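Local coordinates for ABC transporter sugar binding protein (Xanthomonas axonopodis pv. citri, PDB 3UOR), which probably binds maltose or related sugars in the periplasm and delivers them to an ABC transporter for import, at residues 407-410 / 411-415; 240-244 / 245-249. One frame throughout, in Å; residues are numbered along the deposited sequence.

Contact 1. Residues 407-410 / 411-415; sequences QRVD and EILAK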
ATOM      1  N   GLN A 407      10.341 -13.900 -18.386  1.00 32.66           N
ATOM      2  CA  GLN A 407       9.965 -15.266 -18.730  1.00 31.09           C
ATOM      3  C   GLN A 407       8.952 -15.795 -17.735  1.00 30.57           C
ATOM      4  O   GLN A 407       7.944 -16.343 -18.131  1.00 35.00           O
ATOM      5  CB  GLN A 407      11.168 -16.221 -18.766  1.00 31.48           C
ATOM      6  CG  GLN A 407      12.115 -16.024 -19.928  1.00 52.29           C
ATOM      7  CD  GLN A 407      13.237 -17.062 -19.932  1.00 67.44           C
ATOM      8  OE1 GLN A 407      14.425 -16.722 -20.027  1.00 67.39           O
ATOM      9  NE2 GLN A 407      12.861 -18.341 -19.811  1.00 68.99           N
ATOM     10  N   ARG A 408       9.227 -15.652 -16.441  1.00 28.55           N
ATOM     11  CA  ARG A 408       8.282 -16.122 -15.427  1.00 29.80           C
ATOM     12  C   ARG A 408       6.948 -15.382 -15.561  1.00 31.64           C
ATOM     13  O   ARG A 408       5.880 -15.987 -15.493  1.00 34.18           O
ATOM     14  CB  ARG A 408       8.850 -15.941 -14.013  1.00 31.01           C
ATOM     15  CG  ARG A 408      10.127 -16.777 -13.723  1.00 43.58           C
ATOM     16  CD  ARG A 408       9.913 -18.285 -13.995  1.00 55.17           C
ATOM     17  NE  ARG A 408      11.040 -18.839 -14.747  1.00 71.62           N
ATOM     18  CZ  ARG A 408      10.959 -19.328 -15.980  1.00 72.53           C
ATOM     19  NH1 ARG A 408       9.798 -19.373 -16.596  1.00 72.26           N
ATOM     20  NH2 ARG A 408      12.040 -19.783 -16.592  1.00 85.39           N
ATOM     21  N   VAL A 409       7.003 -14.073 -15.766  1.00 29.71           N
ATOM     22  CA  VAL A 409       5.763 -13.287 -15.810  1.00 30.30           C
ATOM     23  C   VAL A 409       4.948 -13.629 -17.062  1.00 28.07           C
ATOM     24  O   VAL A 409       3.735 -13.780 -16.995  1.00 36.64           O
ATOM     25  CB  VAL A 409       6.037 -11.774 -15.691  1.00 31.88           C
ATOM     26  CG1 VAL A 409       4.737 -10.951 -15.882  1.00 24.07           C
ATOM     27  CG2 VAL A 409       6.682 -11.476 -14.323  1.00 26.26           C
ATOM     28  N   ASP A 410       5.629 -13.816 -18.184  1.00 27.45           N
ATOM     29  CA  ASP A 410       4.974 -14.254 -19.411  1.00 28.79           C
ATOM     30  C   ASP A 410       4.249 -15.593 -19.259  1.00 34.90           C
ATOM     31  O   ASP A 410       3.178 -15.776 -19.847  1.00 35.71           O
ATOM     32  CB  ASP A 410       5.985 -14.291 -20.566  1.00 30.81           C
ATOM     33  CG  ASP A 410       6.412 -12.893 -20.999  1.00 34.96           C
ATOM     34  OD1 ASP A 410       5.835 -11.928 -20.478  1.00 34.88           O
ATOM     35  OD2 ASP A 410       7.295 -12.750 -21.863  1.00 40.11           O
ATOM     36  N   GLU A 411       4.816 -16.519 -18.479  1.00 28.30           N
ATOM     37  CA  GLU A 411       4.107 -17.768 -18.157  1.00 27.31           C
ATOM     38  C   GLU A 411       2.896 -17.509 -17.279  1.00 30.06           C
ATOM     39  O   GLU A 411       1.789 -17.999 -17.552  1.00 26.88           O
ATOM     40  CB  GLU A 411       5.048 -18.781 -17.484  1.00 29.54           C
ATOM     41  CG  GLU A 411       6.246 -19.063 -18.337  1.00 34.96           C
ATOM     42  CD  GLU A 411       7.265 -19.956 -17.659  1.00 44.10           C
ATOM     43  OE1 GLU A 411       7.174 -20.116 -16.419  1.00 38.46           O
ATOM     44  OE2 GLU A 411       8.154 -20.481 -18.382  1.00 46.51           O
ATOM     45  N   ILE A 412       3.089 -16.731 -16.220  1.00 28.81           N
ATOM     46  CA  ILE A 412       1.962 -16.380 -15.346  1.00 31.70           C
ATOM     47  C   ILE A 412       0.795 -15.766 -16.144  1.00 27.51           C
ATOM     48  O   ILE A 412      -0.383 -16.084 -15.915  1.00 30.17           O
ATOM     49  CB  ILE A 412       2.426 -15.444 -14.209  1.00 36.39           C
ATOM     50  CG1 ILE A 412       3.329 -16.218 -13.241  1.00 37.62           C
ATOM     51  CG2 ILE A 412       1.233 -14.848 -13.493  1.00 26.38           C
ATOM     52  CD1 ILE A 412       4.134 -15.360 -12.327  1.00 37.91           C
ATOM     53  N   LEU A 413       1.125 -14.934 -17.125  1.00 27.10           N
ATOM     54  CA  LEU A 413       0.103 -14.225 -17.899  1.00 31.62           C
ATOM     55  C   LEU A 413      -0.412 -15.032 -19.084  1.00 36.53           C
ATOM     56  O   LEU A 413      -1.192 -14.521 -19.884  1.00 32.64           O
ATOM     57  CB  LEU A 413       0.656 -12.880 -18.397  1.00 28.88           C
ATOM     58  CG  LEU A 413       0.974 -11.845 -17.303  1.00 36.15           C
ATOM     59  CD1 LEU A 413       1.736 -10.647 -17.858  1.00 31.72           C
ATOM     60  CD2 LEU A 413      -0.310 -11.394 -16.631  1.00 29.19           C
ATOM     61  N   ALA A 414       0.015 -16.287 -19.205  1.00 28.12           N
ATOM     62  CA  ALA A 414      -0.315 -17.057 -20.396  1.00 25.86           C
ATOM     63  C   ALA A 414      -1.808 -17.220 -20.604  1.00 30.35           C
ATOM     64  O   ALA A 414      -2.272 -17.159 -21.732  1.00 28.43           O
ATOM     65  CB  ALA A 414       0.357 -18.447 -20.366  1.00 26.13           C
ATOM     66  N   LYS A 415      -2.562 -17.494 -19.542  1.00 31.85           N
ATOM     67  CA  LYS A 415      -4.004 -17.704 -19.714  1.00 32.89           C
ATOM     68  C   LYS A 415      -4.682 -16.389 -20.135  1.00 35.66           C
ATOM     69  O   LYS A 415      -5.469 -16.347 -21.083  1.00 32.68           O
ATOM     70  CB  LYS A 415      -4.625 -18.216 -18.428  1.00 32.76           C
ATOM     71  CG  LYS A 415      -6.120 -18.431 -18.514  1.00 34.80           C
ATOM     72  CD  LYS A 415      -6.629 -18.937 -17.173  1.00 47.88           C
ATOM     73  CE  LYS A 415      -8.109 -19.251 -17.217  1.00 71.05           C
ATOM     74  NZ  LYS A 415      -8.565 -19.929 -15.958  1.00 83.92           N
TER

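Contact 2. Residues 240-244 / 245-249; sequences PKVSE and TQVSN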
ATOM      1  N   PRO A 240      21.693  -3.411   4.827  1.00 40.65           N
ATOM      2  CA  PRO A 240      22.146  -4.770   5.164  1.00 39.10           C
ATOM      3  C   PRO A 240      21.439  -5.813   4.316  1.00 42.93           C
ATOM      4  O   PRO A 240      20.269  -5.644   3.940  1.00 41.04           O
ATOM      5  CB  PRO A 240      21.724  -4.930   6.630  1.00 42.62           C
ATOM      6  CG  PRO A 240      20.523  -3.995   6.778  1.00 36.39           C
ATOM      7  CD  PRO A 240      20.879  -2.810   5.904  1.00 34.96           C
ATOM      8  N   LYS A 241      22.146  -6.899   4.026  1.00 41.64           N
ATOM      9  CA  LYS A 241      21.588  -7.979   3.230  1.00 46.28           C
ATOM     10  C   LYS A 241      20.862  -8.974   4.127  1.00 43.44           C
ATOM     11  O   LYS A 241      21.363 -10.068   4.385  1.00 49.74           O
ATOM     12  CB  LYS A 241      22.701  -8.666   2.422  1.00 46.02           C
ATOM     13  CG  LYS A 241      23.284  -7.770   1.338  1.00 44.04           C
ATOM     14  CD  LYS A 241      24.363  -8.481   0.552  1.00 42.65           C
ATOM     15  CE  LYS A 241      24.930  -7.561  -0.512  1.00 43.67           C
ATOM     16  NZ  LYS A 241      26.071  -8.171  -1.275  1.00 46.03           N
ATOM     17  N   VAL A 242      19.685  -8.589   4.605  1.00 39.64           N
ATOM     18  CA  VAL A 242      18.942  -9.426   5.542  1.00 40.13           C
ATOM     19  C   VAL A 242      17.473  -9.530   5.183  1.00 47.13           C
ATOM     20  O   VAL A 242      16.937  -8.654   4.492  1.00 54.83           O
ATOM     21  CB  VAL A 242      19.047  -8.891   6.979  1.00 40.46           C
ATOM     22  CG1 VAL A 242      20.478  -9.021   7.497  1.00 44.07           C
ATOM     23  CG2 VAL A 242      18.614  -7.450   7.034  1.00 39.55           C
ATOM     24  N   SER A 243      16.838 -10.610   5.650  1.00 48.74           N
ATOM     25  CA  SER A 243      15.381 -10.765   5.624  1.00 54.69           C
ATOM     26  C   SER A 243      14.827 -10.304   6.959  1.00 57.23           C
ATOM     27  O   SER A 243      15.589 -10.140   7.910  1.00 56.55           O
ATOM     28  CB  SER A 243      14.998 -12.223   5.389  1.00 61.08           C
ATOM     29  OG  SER A 243      15.362 -12.623   4.077  1.00 68.85           O
ATOM     30  N   GLU A 244      13.514 -10.096   7.044  1.00 63.55           N
ATOM     31  CA  GLU A 244      12.916  -9.534   8.265  1.00 69.77           C
ATOM     32  C   GLU A 244      13.142 -10.423   9.476  1.00 61.91           C
ATOM     33  O   GLU A 244      13.287  -9.942  10.601  1.00 58.77           O
ATOM     34  CB  GLU A 244      11.416  -9.253   8.105  1.00 80.03           C
ATOM     35  CG  GLU A 244      10.775  -8.688   9.383  1.00 90.22           C
ATOM     36  CD  GLU A 244       9.392  -8.088   9.155  1.00101.05           C
ATOM     37  OE1 GLU A 244       8.794  -8.349   8.080  1.00107.22           O
ATOM     38  OE2 GLU A 244       8.906  -7.356  10.054  1.00 95.01           O
ATOM     39  N   THR A 245      13.173 -11.725   9.226  1.00 65.15           N
ATOM     40  CA  THR A 245      13.395 -12.714  10.269  1.00 70.95           C
ATOM     41  C   THR A 245      14.797 -12.597  10.870  1.00 72.06           C
ATOM     42  O   THR A 245      15.023 -12.982  12.018  1.00 72.06           O
ATOM     43  CB  THR A 245      13.176 -14.137   9.722  1.00 74.56           C
ATOM     44  OG1 THR A 245      13.662 -15.091  10.669  1.00 85.35           O
ATOM     45  CG2 THR A 245      13.918 -14.326   8.405  1.00 73.47           C
ATOM     46  N   GLN A 246      15.731 -12.056  10.088  1.00 73.86           N
ATOM     47  CA  GLN A 246      17.119 -11.900  10.525  1.00 67.39           C
ATOM     48  C   GLN A 246      17.315 -10.625  11.313  1.00 60.58           C
ATOM     49  O   GLN A 246      18.382 -10.400  11.871  1.00 61.32           O
ATOM     50  CB  GLN A 246      18.071 -11.883   9.333  1.00 68.11           C
ATOM     51  CG  GLN A 246      17.955 -13.078   8.431  1.00 67.31           C
ATOM     52  CD  GLN A 246      18.921 -12.990   7.281  1.00 68.01           C
ATOM     53  OE1 GLN A 246      18.528 -12.736   6.144  1.00 60.77           O
ATOM     54  NE2 GLN A 246      20.204 -13.187   7.573  1.00 71.30           N
ATOM     55  N   VAL A 247      16.296  -9.774  11.334  1.00 60.37           N
ATOM     56  CA  VAL A 247      16.335  -8.599  12.192  1.00 63.80           C
ATOM     57  C   VAL A 247      15.676  -8.974  13.513  1.00 62.49           C
ATOM     58  O   VAL A 247      14.633  -9.628  13.524  1.00 60.69           O
ATOM     59  CB  VAL A 247      15.614  -7.396  11.553  1.00 57.71           C
ATOM     60  CG1 VAL A 247      15.782  -6.157  12.420  1.00 54.44           C
ATOM     61  CG2 VAL A 247      16.168  -7.151  10.162  1.00 58.86           C
ATOM     62  N   SER A 248      16.287  -8.588  14.628  1.00 59.92           N
ATOM     63  CA  SER A 248      15.708  -8.938  15.922  1.00 70.48           C
ATOM     64  C   SER A 248      14.357  -8.234  16.112  1.00 78.46           C
ATOM     65  O   SER A 248      13.311  -8.887  16.213  1.00 85.11           O
ATOM     66  CB  SER A 248      16.679  -8.628  17.073  1.00 64.85           C
ATOM     67  OG  SER A 248      17.149  -7.294  17.010  1.00 65.25           O
ATOM     68  N   ASN A 249      14.391  -6.906  16.119  1.00 71.28           N
ATOM     69  CA  ASN A 249      13.202  -6.098  16.341  1.00 70.20           C
ATOM     70  C   ASN A 249      13.347  -4.753  15.620  1.00 59.45           C
ATOM     71  O   ASN A 249      14.220  -3.959  15.977  1.00 52.96           O
ATOM     72  CB  ASN A 249      13.025  -5.897  17.841  1.00 78.62           C
ATOM     73  CG  ASN A 249      11.816  -5.073  18.176  1.00 87.17           C
ATOM     74  OD1 ASN A 249      11.752  -3.884  17.863  1.00 85.95           O
ATOM     75  ND2 ASN A 249      10.842  -5.697  18.826  1.00 96.37           N
TER

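Contact 1. Residues 407-410 / 411-415
Val409 and Leu413 lie side by side, one helical turn apart, on the buried side where helix 398-412 ends. Leu413 can be followed outward from its backbone. Its CB is 3.5 Å from Val409 O, and CG stays close to the same oxygen. With CG set beside the backbone N (chi1 -66°), the branch turns back along the helix, and CD1 meets Val409 CG1 at 3.6 Å. Leu209 of strand 209-210 touches both side chains. Val409 O is thus covered by the leucine while it accepts a hydrogen bond from Leu413 N at 2.9 Å, one of three successive helical bonds, the others running from Glu411 N to Gln407 O and from Ile412 N to Arg408 O.

The regular pattern then stops. Leu413 leaves helical geometry and takes the N-cap position of helix 414-422, while Ala414 N bonds three residues back, to Glu411 O at 3.0 Å. Asp410 OD1 takes a hydrogen bond from Gly216 N. On the exposed side Arg408 and Glu411 run alongside each other, their charged planes 40° apart. A salt bridge joins Arg408 NH1 to Glu411 OE2, but the exact position of NH1 is doubtful. At this junction, then, apolar side chains pack on the inner face and the outer one carries a less certain charge pair. Between the two helices Asp410 O makes no helical bond with Ala414 N, and the side chain of Arg417 in the next helix supplies that carbonyl with a donor instead.

Contact 2. Residues 240-244 / 245-249
Ser243 and Gln246 meet twice across a single turn of 3-10 helix, which interrupts the loop between helix 221-235 and helix 250-256. The turn rests on two backbone bonds of the three-residue type: Gln246 N to Ser243 O at 2.9 Å, and Val247 N to Glu244 O at 3.1 Å. Both donors stand well above the plane of the carbonyl they approach.

The second meeting of the pair involves a side chain. CG of Gln246 sits beside its own backbone N (chi1 -55°), and the chain beyond it is extended, which carries the amide back alongside Val242, to the N-H of Ser243. There Gln246 OE1 accepts that N-H at 2.8 Å in a bond fairly straight at the hydrogen (160°), although Ser243 N approaches from above the amide plane. The same oxygen has a weak hydrogen bond from Arg393, whose guanidinium also bonds weakly to Ser243 OG and Lys241 O. The next amide, Glu244 N, is taken by Asn192 OD1. Upstream, Lys241 is the centre of an inverse gamma turn closed by a weak bond from Val242 N to Pro240 O, and its NZ is bound to Gln235 OE1; the backbone of Val242 also hydrogen-bonds with that of Leu191. Beyond the turn, Asn249 is the N-cap residue of helix 250-256, its OD1 accepting the N-H of Tyr252.

Beside this polar network, Val242 and Val247 both touch Leu188 of strand 187-188, and they cross at about a right angle, Val242 CG2 meeting Val247 CG2 at 4.0 Å.

In the fold
Both contacts are local, and they illustrate two kinds of local contact: contact 1 at a junction between consecutive helices, contact 2 in a loop punctuated by a short turn. Their centres are about 31 Å apart and their nearest atoms about 19 Å, so neither touches the other. Helix 377-394 nevertheless borders both. Residues near its beginning, Arg379, Ile380 and Glu383, pack against contact 1, while Glu389, Val392 and Arg393 near its end meet contact 2. In this periplasmic binding protein the centre of contact 1 lies about 24 Å from the centre of the chain and that of contact 2 about 21 Å; neither can be tied to the sugar site from these residues.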